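Local coordinates for protein insecticidal Delta-Endotoxin Cry8Ea1 (Bacillus Thuringiensis, PDB 3EB7) that is an insecticidal toxin active against larvae of the underground pest Holotrichia parallela, probably forming pores in gut membranes as other three-domain Cry toxins do, at residues Leu13-Leu25 and Leu221-Thr234. Sequence-based numbering, arbitrary orientation.
Sequences LVGTILGKLGVPL and LFPMYDMRTYPMET
Leu-21 is wedged among Leu-221, Met-224 and Tyr-225. Its CG lies 3.8 Å from CB of Met-224; CD2 meets CD2 of Leu-221, while CD1 approaches CE2 of Tyr-225. Leu-221 crosses Leu-18 at about a right angle and packs tightly, with Leu-18 CD1 3.3 Å from Leu-221 CD2. Ile-17 has CG1 beside its backbone N (chi1 -69°), which leaves CG2 anti to N, at the edge of the Tyr-225 ring and 3.5 Å from OH. That hydroxyl is hydrogen-bonded to Asn-141.

Polar links gather at the type II turn from Lys-20 to Val-23. Thr-234 N donates to Leu-21 O (3.0 Å), nearly straight but from above the carbonyl plane. Glu-233 CA adds a CH...O contact to the same oxygen. One water joins Leu-18 O to Thr-234 O; another joins Gly-22 N to Met-224 O. Gly-22 has positive phi, which suits glycine, and backbone, closest at Met-232 O, fills where a CB would point. Further out, Glu-233 runs beside Val-23 and salt-bridges Lys-447.

Phe-222 touches helix 133-153; Met-224 touches strand 448-452, the parallel partner of strand 234-235. The contact so joins the N-terminal helical domain to the sheet holding strands 448-452 and 578-588.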
loop_
_atom_site.group_PDB
_atom_site.type_symbol
_atom_site.label_atom_id
_atom_site.label_comp_id
_atom_site.label_asym_id
_atom_site.label_seq_id
_atom_site.Cartn_x
_atom_site.Cartn_y
_atom_site.Cartn_z
ATOM N N LEU A 13 -3.714 9.347 6.830
ATOM C CA LEU A 13 -3.280 10.327 5.861
ATOM C C LEU A 13 -3.430 9.797 4.462
ATOM O O LEU A 13 -3.996 10.499 3.632
ATOM C CB LEU A 13 -1.843 10.779 6.130
ATOM C CG LEU A 13 -1.582 12.145 6.772
ATOM C CD1 LEU A 13 -2.786 12.794 7.476
ATOM C CD2 LEU A 13 -0.454 11.992 7.725
ATOM N N VAL A 14 -2.991 8.561 4.184
ATOM C CA VAL A 14 -3.197 8.034 2.822
ATOM C C VAL A 14 -4.665 7.845 2.466
ATOM O O VAL A 14 -5.057 8.067 1.329
ATOM C CB VAL A 14 -2.333 6.794 2.406
ATOM C CG1 VAL A 14 -0.916 6.929 2.852
ATOM C CG2 VAL A 14 -2.925 5.544 2.878
ATOM N N GLY A 15 -5.480 7.472 3.443
ATOM C CA GLY A 15 -6.907 7.400 3.225
ATOM C C GLY A 15 -7.555 8.726 2.890
ATOM O O GLY A 15 -8.443 8.802 2.046
ATOM N N THR A 16 -7.119 9.782 3.545
ATOM C CA THR A 16 -7.690 11.097 3.285
ATOM C C THR A 16 -7.326 11.602 1.889
ATOM O O THR A 16 -8.178 12.077 1.149
ATOM C CB THR A 16 -7.174 12.131 4.289
ATOM O OG1 THR A 16 -7.596 11.751 5.589
ATOM C CG2 THR A 16 -7.768 13.496 3.979
ATOM N N ILE A 17 -6.041 11.543 1.562
ATOM C CA ILE A 17 -5.550 11.952 0.246
ATOM C C ILE A 17 -6.159 11.106 -0.906
ATOM O O ILE A 17 -6.522 11.648 -1.951
ATOM C CB ILE A 17 -4.011 11.960 0.210
ATOM C CG1 ILE A 17 -3.494 13.098 1.102
ATOM C CG2 ILE A 17 -3.505 12.097 -1.203
ATOM C CD1 ILE A 17 -2.140 12.780 1.754
ATOM N N LEU A 18 -6.299 9.805 -0.693
ATOM C CA LEU A 18 -6.860 8.941 -1.708
ATOM C C LEU A 18 -8.275 9.409 -2.070
ATOM O O LEU A 18 -8.691 9.291 -3.221
ATOM C CB LEU A 18 -6.852 7.486 -1.199
ATOM C CG LEU A 18 -6.267 6.287 -1.967
ATOM C CD1 LEU A 18 -5.273 6.615 -3.040
ATOM C CD2 LEU A 18 -5.679 5.276 -0.984
ATOM N N GLY A 19 -9.002 9.970 -1.099
ATOM C CA GLY A 19 -10.368 10.477 -1.307
ATOM C C GLY A 19 -10.445 11.792 -2.069
ATOM O O GLY A 19 -11.508 12.140 -2.625
ATOM N N LYS A 20 -9.331 12.534 -2.105
ATOM C CA LYS A 20 -9.252 13.803 -2.836
ATOM C C LYS A 20 -8.349 13.777 -4.091
ATOM O O LYS A 20 -8.047 14.819 -4.683
ATOM C CB LYS A 20 -8.740 14.915 -1.900
ATOM C CG LYS A 20 -9.599 15.248 -0.651
ATOM C CD LYS A 20 -11.045 15.557 -0.970
ATOM C CE LYS A 20 -11.885 15.813 0.310
ATOM N NZ LYS A 20 -11.462 17.056 1.004
ATOM N N LEU A 21 -7.885 12.601 -4.490
ATOM C CA LEU A 21 -6.903 12.496 -5.570
ATOM C C LEU A 21 -7.420 13.148 -6.863
ATOM O O LEU A 21 -8.522 12.865 -7.302
ATOM C CB LEU A 21 -6.496 11.030 -5.773
ATOM C CG LEU A 21 -5.028 10.667 -5.971
ATOM C CD1 LEU A 21 -4.114 11.326 -4.946
ATOM C CD2 LEU A 21 -4.882 9.160 -5.907
ATOM N N GLY A 22 -6.631 14.078 -7.417
ATOM C CA GLY A 22 -6.954 14.761 -8.681
ATOM C C GLY A 22 -8.021 15.853 -8.632
ATOM O O GLY A 22 -8.346 16.459 -9.661
ATOM N N VAL A 23 -8.576 16.126 -7.455
ATOM C CA VAL A 23 -9.629 17.155 -7.364
ATOM C C VAL A 23 -9.027 18.571 -7.516
ATOM O O VAL A 23 -8.083 18.914 -6.798
ATOM C CB VAL A 23 -10.458 16.993 -6.054
ATOM C CG1 VAL A 23 -11.451 18.118 -5.892
ATOM C CG2 VAL A 23 -11.189 15.634 -6.061
ATOM N N PRO A 24 -9.542 19.378 -8.473
ATOM C CA PRO A 24 -8.976 20.721 -8.685
ATOM C C PRO A 24 -9.672 21.880 -7.951
ATOM O O PRO A 24 -9.119 22.983 -7.913
ATOM C CB PRO A 24 -9.100 20.917 -10.197
ATOM C CG PRO A 24 -10.197 19.931 -10.637
ATOM C CD PRO A 24 -10.632 19.117 -9.421
ATOM N N LEU A 25 -10.837 21.622 -7.341
ATOM C CA LEU A 25 -11.685 22.643 -6.692
ATOM C C LEU A 25 -11.128 23.127 -5.327
ATOM O O LEU A 25 -10.667 22.307 -4.505
ATOM C CB LEU A 25 -13.089 22.070 -6.521
ATOM C CG LEU A 25 -13.785 21.477 -7.766
ATOM C CD1 LEU A 25 -14.759 20.357 -7.419
ATOM C CD2 LEU A 25 -14.480 22.557 -8.600
ATOM N N LEU A 221 1.444 7.717 -4.269
ATOM C CA LEU A 221 0.433 8.675 -4.719
ATOM C C LEU A 221 1.043 9.962 -5.314
ATOM O O LEU A 221 0.330 10.755 -5.958
ATOM C CB LEU A 221 -0.543 8.993 -3.576
ATOM C CG LEU A 221 -1.208 7.790 -2.871
ATOM C CD1 LEU A 221 -2.017 8.262 -1.698
ATOM C CD2 LEU A 221 -2.140 7.065 -3.844
ATOM N N PHE A 222 2.361 10.153 -5.104
ATOM C CA PHE A 222 3.064 11.382 -5.541
ATOM C C PHE A 222 2.807 11.794 -7.001
ATOM O O PHE A 222 2.661 12.987 -7.276
ATOM C CB PHE A 222 4.582 11.299 -5.287
ATOM C CG PHE A 222 4.979 11.390 -3.823
ATOM C CD1 PHE A 222 6.304 11.152 -3.445
ATOM C CD2 PHE A 222 4.035 11.724 -2.823
ATOM C CE1 PHE A 222 6.699 11.230 -2.134
ATOM C CE2 PHE A 222 4.435 11.822 -1.491
ATOM C CZ PHE A 222 5.762 11.556 -1.145
ATOM N N PRO A 223 2.795 10.819 -7.950
ATOM C CA PRO A 223 2.557 11.207 -9.366
ATOM C C PRO A 223 1.199 11.825 -9.632
ATOM O O PRO A 223 1.035 12.595 -10.596
ATOM C CB PRO A 223 2.671 9.864 -10.125
ATOM C CG PRO A 223 3.482 8.968 -9.190
ATOM C CD PRO A 223 3.059 9.368 -7.815
ATOM N N MET A 224 0.211 11.490 -8.814
ATOM C CA MET A 224 -1.134 12.011 -9.036
ATOM C C MET A 224 -1.291 13.436 -8.494
ATOM O O MET A 224 -2.388 14.023 -8.589
ATOM C CB MET A 224 -2.209 11.076 -8.498
ATOM C CG MET A 224 -2.485 9.827 -9.356
ATOM S SD MET A 224 -1.086 8.664 -9.347
ATOM C CE MET A 224 -1.426 7.690 -7.873
ATOM N N TYR A 225 -0.208 14.003 -7.947
ATOM C CA TYR A 225 -0.218 15.435 -7.584
ATOM C C TYR A 225 0.142 16.323 -8.761
ATOM O O TYR A 225 0.113 17.547 -8.642
ATOM C CB TYR A 225 0.726 15.747 -6.440
ATOM C CG TYR A 225 0.468 14.992 -5.172
ATOM C CD1 TYR A 225 1.482 14.881 -4.202
ATOM C CD2 TYR A 225 -0.789 14.363 -4.936
ATOM C CE1 TYR A 225 1.275 14.191 -3.033
ATOM C CE2 TYR A 225 -1.015 13.646 -3.763
ATOM C CZ TYR A 225 0.033 13.572 -2.814
ATOM O OH TYR A 225 -0.172 12.892 -1.663
ATOM N N ASP A 226 0.499 15.694 -9.877
ATOM C CA ASP A 226 0.702 16.349 -11.159
ATOM C C ASP A 226 -0.668 16.637 -11.789
ATOM O O ASP A 226 -1.373 15.730 -12.241
ATOM C CB ASP A 226 1.535 15.427 -12.045
ATOM C CG ASP A 226 1.804 15.983 -13.422
ATOM O OD1 ASP A 226 2.505 15.278 -14.140
ATOM O OD2 ASP A 226 1.359 17.096 -13.801
ATOM N N MET A 227 -1.042 17.908 -11.801
ATOM C CA MET A 227 -2.372 18.274 -12.266
ATOM C C MET A 227 -2.491 18.432 -13.786
ATOM O O MET A 227 -3.599 18.510 -14.301
ATOM C CB MET A 227 -2.925 19.484 -11.494
ATOM C CG MET A 227 -3.120 19.203 -9.973
ATOM S SD MET A 227 -4.257 17.838 -9.412
ATOM C CE MET A 227 -3.414 16.306 -9.737
ATOM N N ARG A 228 -1.362 18.455 -14.490
ATOM C CA ARG A 228 -1.392 18.359 -15.942
ATOM C C ARG A 228 -1.644 16.917 -16.373
ATOM O O ARG A 228 -2.405 16.692 -17.291
ATOM C CB ARG A 228 -0.117 18.927 -16.592
ATOM C CG ARG A 228 0.182 20.308 -16.106
ATOM C CD ARG A 228 1.063 21.070 -17.050
ATOM N NE ARG A 228 1.517 22.308 -16.417
ATOM C CZ ARG A 228 2.525 23.067 -16.860
ATOM N NH1 ARG A 228 3.183 22.726 -17.967
ATOM N NH2 ARG A 228 2.857 24.188 -16.198
ATOM N N THR A 229 -1.022 15.951 -15.698
ATOM C CA THR A 229 -1.227 14.525 -16.005
ATOM C C THR A 229 -2.538 13.983 -15.434
ATOM O O THR A 229 -3.184 13.133 -16.064
ATOM C CB THR A 229 -0.001 13.698 -15.574
ATOM O OG1 THR A 229 1.148 14.295 -16.155
ATOM C CG2 THR A 229 -0.055 12.253 -16.036
ATOM N N TYR A 230 -2.945 14.503 -14.278
ATOM C CA TYR A 230 -4.206 14.134 -13.635
ATOM C C TYR A 230 -5.077 15.380 -13.376
ATOM O O TYR A 230 -5.154 15.864 -12.241
ATOM C CB TYR A 230 -3.934 13.323 -12.339
ATOM C CG TYR A 230 -3.096 12.064 -12.595
ATOM C CD1 TYR A 230 -1.702 12.121 -12.596
ATOM C CD2 TYR A 230 -3.703 10.836 -12.884
ATOM C CE1 TYR A 230 -0.936 10.994 -12.868
ATOM C CE2 TYR A 230 -2.938 9.693 -13.133
ATOM C CZ TYR A 230 -1.571 9.788 -13.134
ATOM O OH TYR A 230 -0.808 8.686 -13.394
ATOM N N PRO A 231 -5.702 15.929 -14.441
ATOM C CA PRO A 231 -6.452 17.183 -14.334
ATOM C C PRO A 231 -7.863 17.003 -13.728
ATOM O O PRO A 231 -8.615 17.965 -13.585
ATOM C CB PRO A 231 -6.540 17.631 -15.798
ATOM C CG PRO A 231 -6.662 16.335 -16.562
ATOM C CD PRO A 231 -5.706 15.416 -15.837
ATOM N N MET A 232 -8.213 15.783 -13.373
ATOM C CA MET A 232 -9.506 15.511 -12.799
ATOM C C MET A 232 -9.388 14.372 -11.798
ATOM O O MET A 232 -8.401 13.633 -11.780
ATOM C CB MET A 232 -10.534 15.152 -13.895
ATOM C CG MET A 232 -10.399 13.760 -14.466
ATOM S SD MET A 232 -11.313 13.474 -16.005
ATOM C CE MET A 232 -10.096 13.971 -17.225
ATOM N N GLU A 233 -10.426 14.239 -10.983
ATOM C CA GLU A 233 -10.558 13.157 -10.019
ATOM C C GLU A 233 -10.031 11.807 -10.545
ATOM O O GLU A 233 -10.404 11.357 -11.652
ATOM C CB GLU A 233 -12.024 13.062 -9.597
ATOM C CG GLU A 233 -12.260 12.053 -8.496
ATOM C CD GLU A 233 -13.513 12.359 -7.701
ATOM O OE1 GLU A 233 -14.137 11.391 -7.197
ATOM O OE2 GLU A 233 -13.862 13.570 -7.586
ATOM N N THR A 234 -9.175 11.179 -9.739
ATOM C CA THR A 234 -8.516 9.906 -10.080
ATOM C C THR A 234 -8.738 8.797 -9.037
ATOM O O THR A 234 -8.572 9.034 -7.846
ATOM C CB THR A 234 -6.987 10.132 -10.231
ATOM O OG1 THR A 234 -6.778 11.094 -11.263
ATOM C CG2 THR A 234 -6.228 8.827 -10.579
HETATM O O HOH W 1 -8.286 7.422 -5.386
HETATM O O HOH W 2 -4.075 15.112 -6.297
#